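Local coordinates for protein glycine cleavage system transcriptional repressor, putative (Vibrio cholerae, PDB 1U8S) that probably represses transcription of the glycine cleavage system genes, as a cytoplasmic protein built from two ACT domains that assembles here as a domain-swapped pair, at the interface of chains A and B. Sequence-based numbering; all coordinates share one arbitrary frame. Chains: chain A/B, glycine cleavage system transcriptional repressor, putative.

Contact 1: the interface of chains A and B. Residues chain A 107-108, 111, 121, 124; chain B 20, 24, 28, 34, 37.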
loop_
_atom_site.group_PDB
_atom_site.type_symbol
_atom_site.label_atom_id
_atom_site.label_comp_id
_atom_site.label_asym_id
_atom_site.label_seq_id
_atom_site.Cartn_x
_atom_site.Cartn_y
_atom_site.Cartn_z
ATOM N N THR A 107 -2.185 -20.053 3.244
ATOM C CA THR A 107 -2.079 -18.772 2.565
ATOM C C THR A 107 -1.826 -18.867 1.058
ATOM O O THR A 107 -2.601 -18.320 0.278
ATOM C CB THR A 107 -0.989 -17.893 3.198
ATOM O OG1 THR A 107 -1.255 -17.749 4.595
ATOM C CG2 THR A 107 -0.983 -16.508 2.557
ATOM N N GLU A 108 -0.761 -19.543 0.637
ATOM C CA GLU A 108 -0.491 -19.645 -0.797
ATOM C C GLU A 108 -1.729 -20.082 -1.576
ATOM O O GLU A 108 -1.930 -19.663 -2.710
ATOM C CB GLU A 108 0.630 -20.650 -1.101
ATOM C CG GLU A 108 1.898 -20.486 -0.291
ATOM C CD GLU A 108 1.814 -21.189 1.057
ATOM O OE1 GLU A 108 0.943 -20.817 1.876
ATOM O OE2 GLU A 108 2.623 -22.113 1.291
ATOM N N THR A 111 -3.869 -16.935 -2.354
ATOM C CA THR A 111 -3.246 -15.961 -3.232
ATOM C C THR A 111 -3.234 -16.578 -4.621
ATOM O O THR A 111 -3.559 -15.917 -5.601
ATOM C CB THR A 111 -1.818 -15.599 -2.776
ATOM O OG1 THR A 111 -1.099 -16.784 -2.428
ATOM C CG2 THR A 111 -1.879 -14.665 -1.575
ATOM N N MET A 121 -4.911 -8.353 -5.560
ATOM C CA MET A 121 -5.046 -8.130 -4.125
ATOM C C MET A 121 -4.444 -6.785 -3.724
ATOM O O MET A 121 -3.377 -6.408 -4.201
ATOM C CB MET A 121 -4.346 -9.240 -3.358
ATOM C CG MET A 121 -4.869 -10.624 -3.697
ATOM S SD MET A 121 -3.949 -11.858 -2.811
ATOM C CE MET A 121 -2.554 -12.121 -4.008
ATOM N N LEU A 124 -3.368 -7.930 2.477
ATOM C CA LEU A 124 -3.390 -9.304 2.957
ATOM C C LEU A 124 -2.823 -9.442 4.353
ATOM O O LEU A 124 -1.751 -8.913 4.650
ATOM C CB LEU A 124 -2.555 -10.205 2.032
ATOM C CG LEU A 124 -2.194 -11.607 2.552
ATOM C CD1 LEU A 124 -3.392 -12.484 2.439
ATOM C CD2 LEU A 124 -1.074 -12.227 1.729
ATOM N N CYS B 20 3.935 -12.831 -6.101
ATOM C CA CYS B 20 3.325 -12.638 -4.786
ATOM C C CYS B 20 3.081 -13.955 -4.038
ATOM O O CYS B 20 2.921 -13.961 -2.822
ATOM C CB CYS B 20 2.009 -11.865 -4.929
ATOM S SG CYS B 20 1.292 -11.286 -3.367
ATOM N N VAL B 24 4.581 -14.534 0.048
ATOM C CA VAL B 24 3.807 -14.934 1.220
ATOM C C VAL B 24 4.129 -16.381 1.559
ATOM O O VAL B 24 3.967 -16.822 2.698
ATOM C CB VAL B 24 2.275 -14.810 0.984
ATOM C CG1 VAL B 24 1.937 -13.419 0.491
ATOM C CG2 VAL B 24 1.805 -15.868 0.003
ATOM N N THR B 28 5.145 -17.169 5.243
ATOM C CA THR B 28 4.304 -18.047 6.051
ATOM C C THR B 28 5.013 -19.365 6.328
ATOM O O THR B 28 4.926 -19.893 7.438
ATOM C CB THR B 28 2.959 -18.340 5.360
ATOM O OG1 THR B 28 3.201 -18.953 4.089
ATOM C CG2 THR B 28 2.176 -17.055 5.166
ATOM N N ILE B 34 1.523 -12.735 8.987
ATOM C CA ILE B 34 1.448 -11.522 8.200
ATOM C C ILE B 34 0.404 -10.653 8.891
ATOM O O ILE B 34 -0.796 -10.933 8.822
ATOM C CB ILE B 34 1.017 -11.808 6.761
ATOM C CG1 ILE B 34 2.035 -12.745 6.107
ATOM C CG2 ILE B 34 0.945 -10.506 5.973
ATOM C CD1 ILE B 34 1.629 -13.226 4.742
ATOM N N SER B 37 -0.501 -5.792 5.044
ATOM C CA SER B 37 0.302 -5.565 3.855
ATOM C C SER B 37 -0.432 -4.684 2.876
ATOM O O SER B 37 -1.624 -4.422 3.030
ATOM C CB SER B 37 0.624 -6.893 3.160
ATOM O OG SER B 37 -0.555 -7.519 2.689
#
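B:Val24, on helix 19-28 of chain B, is the tightly packed part of this contact, pressed between the helix 106-116 and the strand 123-129 of chain A. Its two methyls divide the work. CG1 of B:Val24, opposite the carbonyl carbon and beside the backbone N (chi1 -53°), meets CD2 of A:Leu124 at 3.5 Å, while B:Val24 CG2 packs against CG2 of A:Thr107 at 3.8 Å and faces the side chain of A:Thr111 tip to tip. One turn further on, the B:Thr28 methyl CG2 lies 3.5 Å from the hydroxyl OG1 of A:Thr107. The B:Thr28 hydroxyl OG1 turns back to its own helix and donates to B:Val24 O at 2.7 Å, which leaves the methyl to face chain A. On the strand side, B:Ser37 OG donates to the carbonyl oxygen O of A:Leu124 at 2.7 Å, in the carbonyl plane and on a lone pair. The A:Leu124 amide reaches the same hydroxyl through a weak bond, and the methyl CG2 of B:Ile34 rests against the same carbonyl oxygen, tilted from the carbonyl plane. The margins are looser: CE of A:Met121 touches SG of B:Cys20 at 4.0 Å, and A:Glu108 passes B:Thr28 antiparallel, with its carboxylate OE1 3.7 Å from that residue's OG1. The site thus docks the first ACT region of one chain on the second ACT region of its partner, in keeping with a domain-swapped dimer.

Contact 2: the interface of chains A and B. Residues chain A 8, 78-80; chain B 12-13, 45, 76.
Apolar packing between A:Met78 and B:Ile76 holds one end of this strand-to-strand contact. The thioether SD of A:Met78 rests 3.4 Å from the CG2 methyl of B:Ile76, and the terminal methyl CE curls along the same branch because the chain bends at its last torsion (chi3 -62°). SD of A:Met78 also meets CG2 of B:Val12 at 3.6 Å, so it touches two branched side chains of chain B. The other methyl of B:Val12, CG1, runs alongside CG1 of A:Val8 at 3.8 Å, the two side chains pointing opposite ways, and the second A:Val8 methyl, CG2, packs on CG of B:Glu45. B:Ile76 contributes its longer branch as well, placing CD1 3.9 Å from CB of A:Lys80, against the aliphatic part of that chain.

The charged interaction lies at the other end. A:Lys80 runs out almost fully extended, its CG opposite the backbone N (chi1 169°), and carries its ammonium group across to B:Glu45. That carboxylate comes to meet it through a bend at chi2 (-57°). The pair forms a salt bridge whose hydrogen-bond geometry is weak, which suggests that charge attraction counts for more here than a well-directed bond. Extended lysine and bent glutamate thus bring the ammonium nitrogen NZ of A:Lys80 to 2.9 Å from the carboxylate oxygen OE2 of B:Glu45.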
loop_
_atom_site.group_PDB
_atom_site.type_symbol
_atom_site.label_atom_id
_atom_site.label_comp_id
_atom_site.label_asym_id
_atom_site.label_seq_id
_atom_site.Cartn_x
_atom_site.Cartn_y
_atom_site.Cartn_z
ATOM N N VAL A 8 9.335 3.904 -9.682
ATOM C CA VAL A 8 8.709 3.298 -8.519
ATOM C C VAL A 8 9.630 3.569 -7.342
ATOM O O VAL A 8 10.813 3.243 -7.380
ATOM C CB VAL A 8 8.565 1.779 -8.696
ATOM C CG1 VAL A 8 8.175 1.132 -7.377
ATOM C CG2 VAL A 8 7.524 1.478 -9.778
ATOM N N MET A 78 14.488 2.585 -2.015
ATOM C CA MET A 78 14.785 1.708 -3.140
ATOM C C MET A 78 14.021 2.251 -4.349
ATOM O O MET A 78 12.874 2.665 -4.220
ATOM C CB MET A 78 14.321 0.300 -2.792
ATOM C CG MET A 78 14.192 -0.653 -3.949
ATOM S SD MET A 78 13.083 -1.999 -3.448
ATOM C CE MET A 78 14.020 -2.705 -2.096
ATOM N N MET A 79 14.657 2.270 -5.518
ATOM C CA MET A 79 14.002 2.791 -6.718
ATOM C C MET A 79 14.211 1.902 -7.925
ATOM O O MET A 79 15.179 1.150 -8.003
ATOM C CB MET A 79 14.519 4.190 -7.051
ATOM C CG MET A 79 14.531 5.149 -5.881
ATOM S SD MET A 79 15.369 6.663 -6.326
ATOM C CE MET A 79 17.034 6.035 -6.613
ATOM N N LYS A 80 13.289 2.013 -8.873
ATOM C CA LYS A 80 13.331 1.245 -10.110
ATOM C C LYS A 80 12.409 1.873 -11.145
ATOM O O LYS A 80 11.265 2.196 -10.847
ATOM C CB LYS A 80 12.895 -0.200 -9.868
ATOM C CG LYS A 80 12.673 -0.969 -11.161
ATOM C CD LYS A 80 12.291 -2.403 -10.928
ATOM C CE LYS A 80 12.104 -3.112 -12.255
ATOM N NZ LYS A 80 11.933 -4.573 -12.075
ATOM N N VAL B 12 10.025 -4.835 -4.745
ATOM C CA VAL B 12 9.659 -4.325 -6.057
ATOM C C VAL B 12 10.231 -5.281 -7.079
ATOM O O VAL B 12 11.423 -5.578 -7.070
ATOM C CB VAL B 12 10.245 -2.932 -6.318
ATOM C CG1 VAL B 12 9.673 -2.360 -7.613
ATOM C CG2 VAL B 12 9.938 -2.031 -5.159
ATOM N N GLY B 13 9.373 -5.774 -7.959
ATOM C CA GLY B 13 9.828 -6.698 -8.975
ATOM C C GLY B 13 8.900 -6.699 -10.167
ATOM O O GLY B 13 7.721 -6.334 -10.067
ATOM N N GLU B 45 5.355 -3.141 -12.699
ATOM C CA GLU B 45 5.892 -3.641 -11.435
ATOM C C GLU B 45 4.918 -4.131 -10.362
ATOM O O GLU B 45 3.772 -3.681 -10.255
ATOM C CB GLU B 45 6.783 -2.570 -10.794
ATOM C CG GLU B 45 7.727 -1.889 -11.752
ATOM C CD GLU B 45 8.635 -2.868 -12.466
ATOM O OE1 GLU B 45 8.835 -2.692 -13.683
ATOM O OE2 GLU B 45 9.151 -3.801 -11.810
ATOM N N ILE B 76 13.585 -6.777 -5.851
ATOM C CA ILE B 76 14.410 -5.895 -5.025
ATOM C C ILE B 76 13.816 -5.862 -3.629
ATOM O O ILE B 76 12.654 -5.507 -3.468
ATOM C CB ILE B 76 14.413 -4.455 -5.553
ATOM C CG1 ILE B 76 14.559 -4.446 -7.071
ATOM C CG2 ILE B 76 15.570 -3.684 -4.938
ATOM C CD1 ILE B 76 14.454 -3.053 -7.676
#

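Contact 3: the interface of chains A and B. Residues chain A 10, 38, 47-49; chain B 38, 47-49.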
loop_
_atom_site.group_PDB
_atom_site.type_symbol
_atom_site.label_atom_id
_atom_site.label_comp_id
_atom_site.label_asym_id
_atom_site.label_seq_id
_atom_site.Cartn_x
_atom_site.Cartn_y
_atom_site.Cartn_z
ATOM N N THR A 10 10.243 3.281 -3.080
ATOM C CA THR A 10 9.795 2.596 -1.889
ATOM C C THR A 10 10.688 3.031 -0.747
ATOM O O THR A 10 11.909 3.058 -0.886
ATOM C CB THR A 10 9.853 1.088 -2.063
ATOM O OG1 THR A 10 9.424 0.467 -0.853
ATOM C CG2 THR A 10 11.248 0.633 -2.374
ATOM N N ARG A 38 1.139 4.280 -1.822
ATOM C CA ARG A 38 0.517 3.556 -0.720
ATOM C C ARG A 38 1.315 3.975 0.492
ATOM O O ARG A 38 2.558 3.945 0.481
ATOM C CB ARG A 38 0.613 2.042 -0.912
ATOM C CG ARG A 38 -0.260 1.536 -2.011
ATOM C CD ARG A 38 -1.724 1.918 -1.782
ATOM N NE ARG A 38 -2.549 1.296 -2.815
ATOM C CZ ARG A 38 -2.756 1.795 -4.029
ATOM N NH1 ARG A 38 -2.224 2.959 -4.389
ATOM N NH2 ARG A 38 -3.431 1.077 -4.917
ATOM N N THR A 47 5.920 3.856 6.096
ATOM C CA THR A 47 6.080 2.960 4.954
ATOM C C THR A 47 5.516 3.543 3.660
ATOM O O THR A 47 4.358 3.959 3.614
ATOM C CB THR A 47 5.396 1.619 5.243
ATOM O OG1 THR A 47 5.909 1.070 6.465
ATOM C CG2 THR A 47 5.680 0.647 4.153
ATOM N N LEU A 48 6.317 3.548 2.595
ATOM C CA LEU A 48 5.846 4.123 1.340
ATOM C C LEU A 48 6.090 3.392 0.020
ATOM O O LEU A 48 7.182 2.907 -0.262
ATOM C CB LEU A 48 6.395 5.548 1.193
ATOM C CG LEU A 48 6.070 6.280 -0.121
ATOM C CD1 LEU A 48 4.595 6.655 -0.161
ATOM C CD2 LEU A 48 6.934 7.538 -0.234
ATOM N N LEU A 49 5.041 3.338 -0.790
ATOM C CA LEU A 49 5.119 2.778 -2.124
ATOM C C LEU A 49 4.646 3.965 -2.936
ATOM O O LEU A 49 3.612 4.541 -2.618
ATOM C CB LEU A 49 4.147 1.620 -2.316
ATOM C CG LEU A 49 4.485 0.297 -1.632
ATOM C CD1 LEU A 49 3.395 -0.727 -1.946
ATOM C CD2 LEU A 49 5.844 -0.194 -2.109
ATOM N N ARG B 38 0.296 -4.228 1.866
ATOM C CA ARG B 38 -0.265 -3.401 0.810
ATOM C C ARG B 38 0.363 -3.893 -0.484
ATOM O O ARG B 38 1.593 -4.037 -0.600
ATOM C CB ARG B 38 0.071 -1.932 1.022
ATOM C CG ARG B 38 -0.511 -1.348 2.288
ATOM C CD ARG B 38 -2.001 -1.117 2.187
ATOM N NE ARG B 38 -2.434 -0.316 3.320
ATOM C CZ ARG B 38 -2.610 -0.798 4.545
ATOM N NH1 ARG B 38 -2.410 -2.096 4.787
ATOM N NH2 ARG B 38 -2.934 0.024 5.536
ATOM N N THR B 47 4.513 -4.164 -6.469
ATOM C CA THR B 47 5.047 -3.473 -5.296
ATOM C C THR B 47 4.324 -3.953 -4.051
ATOM O O THR B 47 3.089 -4.046 -4.032
ATOM C CB THR B 47 4.918 -1.923 -5.404
ATOM O OG1 THR B 47 3.541 -1.554 -5.471
ATOM C CG2 THR B 47 5.608 -1.417 -6.647
ATOM N N LEU B 48 5.102 -4.228 -3.009
ATOM C CA LEU B 48 4.572 -4.741 -1.750
ATOM C C LEU B 48 5.122 -4.130 -0.446
ATOM O O LEU B 48 6.334 -4.012 -0.260
ATOM C CB LEU B 48 4.814 -6.243 -1.720
ATOM C CG LEU B 48 4.670 -6.927 -0.378
ATOM C CD1 LEU B 48 3.240 -7.352 -0.202
ATOM C CD2 LEU B 48 5.580 -8.142 -0.332
ATOM N N LEU B 49 4.213 -3.746 0.451
ATOM C CA LEU B 49 4.593 -3.237 1.768
ATOM C C LEU B 49 4.112 -4.342 2.670
ATOM O O LEU B 49 2.993 -4.808 2.501
ATOM C CB LEU B 49 3.847 -1.955 2.127
ATOM C CG LEU B 49 4.221 -0.744 1.281
ATOM C CD1 LEU B 49 3.536 0.510 1.830
ATOM C CD2 LEU B 49 5.757 -0.594 1.268
#
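This is the apolar centre of a two-fold symmetric interface between identical chains, where strand 45-54 of each copy faces its twin and brings the two sheets together. A:Leu49 and B:Leu49 meet end to end across the symmetry axis. Each has CG opposite the carbonyl carbon and beside the backbone N (chi1 near -70° in both), which projects the isobutyl group toward the partner. The modelled leucine-to-leucine separation is too short to be relied on, but the meeting of the branched ends is clear.

The neighbouring threonines flank this pair unequally. B:Thr47 lies alongside A:Leu49, pointing the other way, its CB 3.8 Å from the leucine CD2 and its hydroxyl OG1 3.6 Å from CD1. A:Thr47 has a different rotamer (chi1 -55°, against 63° in B:Thr47) and turns its methyl CG2 toward the end of B:Leu49, again in a doubtfully close approach.

To one side, the backbone oxygen O of A:Arg38 lies 3.8 Å from CD1 of B:Leu49, a packing contact. NE of A:Arg38 is 6.3 Å from NE of B:Arg38, so these like-charged groups are near but not in contact. Strands 33-42 and 45-54 together supply this surface, within the N-terminal ACT region of each chain.

Contact 3 lies between the others: its C-alpha centre is about 10 Å from that of contact 2 and about 14 Å from that of contact 1, whereas the centres of contacts 1 and 2 are about 19 Å apart. Strand 45-54 of chain B takes part in contacts 2 and 3, and strand 33-42 of chain B in contacts 1 and 3. Contacts 2 and 3 join the two N-terminal ACT regions, while contact 1 adds the second ACT region of chain A. With their symmetry twins they are parts of one two-fold symmetric interface, so pairing of the N-terminal regions and the domain swap probably support each other.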